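Local coordinates for peptidoglycan N-acetylglucosamine deacetylase (Agathobacter rectalis, PDB 5JMU), which probably hydrolyses carbon-nitrogen bonds other than peptide bonds, removing acetyl groups from peptidoglycan N-acetylglucosamine through its metal-dependent catalytic domain, at residues A[47-53]-A[71-77]. Residue numbers count along the deposited sequence, not the author numbering.
Sequences KATFFVT and HTVAIHS. With ZN (zinc ion), chain C.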
loop_
_atom_site.group_PDB
_atom_site.type_symbol
_atom_site.label_atom_id
_atom_site.label_comp_id
_atom_site.label_asym_id
_atom_site.label_seq_id
_atom_site.Cartn_x
_atom_site.Cartn_y
_atom_site.Cartn_z
ATOM N N LYS A 47 9.393 9.697 -3.109
ATOM C CA LYS A 47 8.564 8.752 -3.842
ATOM C C LYS A 47 7.860 7.853 -2.831
ATOM O O LYS A 47 8.390 7.565 -1.747
ATOM C CB LYS A 47 9.371 7.912 -4.829
ATOM C CG LYS A 47 10.267 8.775 -5.755
ATOM C CD LYS A 47 9.451 9.907 -6.463
ATOM C CE LYS A 47 10.358 10.829 -7.248
ATOM N NZ LYS A 47 9.617 11.924 -7.901
ATOM N N ALA A 48 6.643 7.438 -3.164
ATOM C CA ALA A 48 5.857 6.595 -2.276
ATOM C C ALA A 48 5.259 5.459 -3.072
ATOM O O ALA A 48 5.548 5.285 -4.264
ATOM C CB ALA A 48 4.739 7.427 -1.587
ATOM N N THR A 49 4.393 4.691 -2.416
ATOM C CA THR A 49 3.789 3.539 -3.048
ATOM C C THR A 49 2.287 3.661 -2.887
ATOM O O THR A 49 1.813 3.871 -1.778
ATOM C CB THR A 49 4.274 2.238 -2.383
ATOM O OG1 THR A 49 5.695 2.163 -2.426
ATOM C CG2 THR A 49 3.689 1.030 -3.100
ATOM N N PHE A 50 1.549 3.495 -3.987
ATOM C CA PHE A 50 0.082 3.571 -3.959
ATOM C C PHE A 50 -0.522 2.224 -4.238
ATOM O O PHE A 50 -0.261 1.638 -5.299
ATOM C CB PHE A 50 -0.402 4.599 -4.987
ATOM C CG PHE A 50 -0.018 5.995 -4.600
ATOM C CD1 PHE A 50 -0.841 6.774 -3.786
ATOM C CD2 PHE A 50 1.225 6.503 -4.993
ATOM C CE1 PHE A 50 -0.458 8.096 -3.421
ATOM C CE2 PHE A 50 1.626 7.798 -4.605
ATOM C CZ PHE A 50 0.770 8.593 -3.804
ATOM N N PHE A 51 -1.325 1.740 -3.294
ATOM C CA PHE A 51 -2.055 0.476 -3.481
ATOM C C PHE A 51 -3.476 0.856 -3.872
ATOM O O PHE A 51 -4.276 1.255 -3.014
ATOM C CB PHE A 51 -1.989 -0.369 -2.200
ATOM C CG PHE A 51 -0.609 -0.890 -1.921
ATOM C CD1 PHE A 51 -0.173 -2.043 -2.554
ATOM C CD2 PHE A 51 0.235 -0.232 -1.056
ATOM C CE1 PHE A 51 1.096 -2.575 -2.294
ATOM C CE2 PHE A 51 1.522 -0.738 -0.791
ATOM C CZ PHE A 51 1.953 -1.930 -1.405
ATOM N N VAL A 52 -3.779 0.744 -5.173
ATOM C CA VAL A 52 -4.948 1.437 -5.727
ATOM C C VAL A 52 -6.206 0.573 -5.914
ATOM O O VAL A 52 -6.155 -0.677 -5.904
ATOM C CB VAL A 52 -4.569 2.120 -7.084
ATOM C CG1 VAL A 52 -3.460 3.176 -6.835
ATOM C CG2 VAL A 52 -4.106 1.106 -8.111
ATOM N N THR A 53 -7.344 1.271 -6.054
ATOM C CA THR A 53 -8.633 0.647 -6.232
ATOM C C THR A 53 -9.327 1.370 -7.364
ATOM O O THR A 53 -8.841 2.423 -7.808
ATOM C CB THR A 53 -9.563 0.795 -5.000
ATOM O OG1 THR A 53 -9.978 2.166 -4.886
ATOM C CG2 THR A 53 -8.905 0.315 -3.728
ATOM N N HIS A 71 6.260 7.375 -8.630
ATOM C CA HIS A 71 5.793 6.521 -7.518
ATOM C C HIS A 71 5.540 5.102 -7.979
ATOM O O HIS A 71 5.409 4.849 -9.169
ATOM C CB HIS A 71 4.508 7.092 -6.923
ATOM C CG HIS A 71 4.680 8.503 -6.508
ATOM N ND1 HIS A 71 5.510 8.854 -5.465
ATOM C CD2 HIS A 71 4.222 9.660 -7.043
ATOM C CE1 HIS A 71 5.562 10.169 -5.374
ATOM N NE2 HIS A 71 4.770 10.683 -6.308
ATOM N N THR A 72 5.525 4.168 -7.024
ATOM C CA THR A 72 5.148 2.801 -7.336
ATOM C C THR A 72 3.631 2.671 -7.324
ATOM O O THR A 72 2.975 3.083 -6.372
ATOM C CB THR A 72 5.772 1.838 -6.319
ATOM O OG1 THR A 72 7.213 1.898 -6.507
ATOM C CG2 THR A 72 5.216 0.403 -6.517
ATOM N N VAL A 73 3.090 2.111 -8.400
ATOM C CA VAL A 73 1.669 1.840 -8.479
ATOM C C VAL A 73 1.463 0.342 -8.326
ATOM O O VAL A 73 2.039 -0.469 -9.097
ATOM C CB VAL A 73 1.101 2.347 -9.830
ATOM C CG1 VAL A 73 -0.379 1.871 -9.992
ATOM C CG2 VAL A 73 1.185 3.847 -9.851
ATOM N N ALA A 74 0.721 -0.024 -7.282
ATOM C CA ALA A 74 0.523 -1.424 -6.911
ATOM C C ALA A 74 -0.991 -1.712 -6.782
ATOM O O ALA A 74 -1.813 -0.804 -6.730
ATOM C CB ALA A 74 1.250 -1.718 -5.605
ATOM N N ILE A 75 -1.360 -2.989 -6.728
ATOM C CA ILE A 75 -2.773 -3.352 -6.658
ATOM C C ILE A 75 -3.292 -3.460 -5.249
ATOM O O ILE A 75 -2.615 -4.054 -4.437
ATOM C CB ILE A 75 -2.983 -4.709 -7.351
ATOM C CG1 ILE A 75 -2.667 -4.567 -8.837
ATOM C CG2 ILE A 75 -4.463 -5.174 -7.174
ATOM C CD1 ILE A 75 -2.654 -5.912 -9.642
ATOM N N HIS A 76 -4.476 -2.881 -4.963
ATOM C CA HIS A 76 -5.191 -3.173 -3.707
ATOM C C HIS A 76 -6.403 -4.038 -4.075
ATOM O O HIS A 76 -6.456 -5.234 -3.761
ATOM C CB HIS A 76 -5.565 -1.868 -2.999
ATOM C CG HIS A 76 -6.000 -2.007 -1.561
ATOM N ND1 HIS A 76 -5.469 -2.943 -0.689
ATOM C CD2 HIS A 76 -6.893 -1.277 -0.852
ATOM C CE1 HIS A 76 -6.054 -2.785 0.502
ATOM N NE2 HIS A 76 -6.929 -1.794 0.426
ATOM N N SER A 77 -7.319 -3.459 -4.832
ATOM C CA SER A 77 -8.494 -4.208 -5.298
ATOM C C SER A 77 -9.337 -3.331 -6.210
ATOM O O SER A 77 -9.459 -2.147 -5.963
ATOM C CB SER A 77 -9.342 -4.666 -4.090
ATOM O OG SER A 77 -10.607 -5.135 -4.545
HETATM ZN ZN ZN C . -8.241 -0.945 1.829
HETATM O O HOH W 1 -6.683 -0.395 3.055
HETATM O O HOH W 2 -9.438 -0.073 3.335
HETATM O O HOH W 3 -8.339 -2.775 2.994
#
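Phe50 turns its ring edge toward one face of the His71 imidazole, a T-shaped pair with centroids 5.5 Å apart and planes at 79°, while His71 ND1 accepts a hydrogen bond from Ala48 N (2.9 Å). The imidazole thus binds a main-chain NH just ahead of the backbone pairing. Parallel backbone hydrogen bonds then run regularly: Thr72 N to Ala48 O (3.0 Å), Phe50 N to Thr72 O (2.8 Å), Ala74 N to Phe50 O (2.8 Å) and Val52 N to Ala74 O (2.9 Å). Thr49, Phe51, Thr72 and Ala74 share one face, where Phe51 CD1 lies 3.4 Å from Ala74 CB; Phe50 and Val73 occupy the other, touching helix 61-68. Farther along, Val52 O accepts hydrogen bonds from both His76 N (2.9 Å) and Ser77 N (3.2 Å), breaking the regularity. Here His76 NE2 binds zinc at 2.1 Å, alongside Asp28, His80 and three waters, while its ND1 hydrogen-bonds to Arg115 O. A beta-alpha-beta crossover with a metal ligand near the C-terminal end of its second strand is characteristic of the NodB-homology fold.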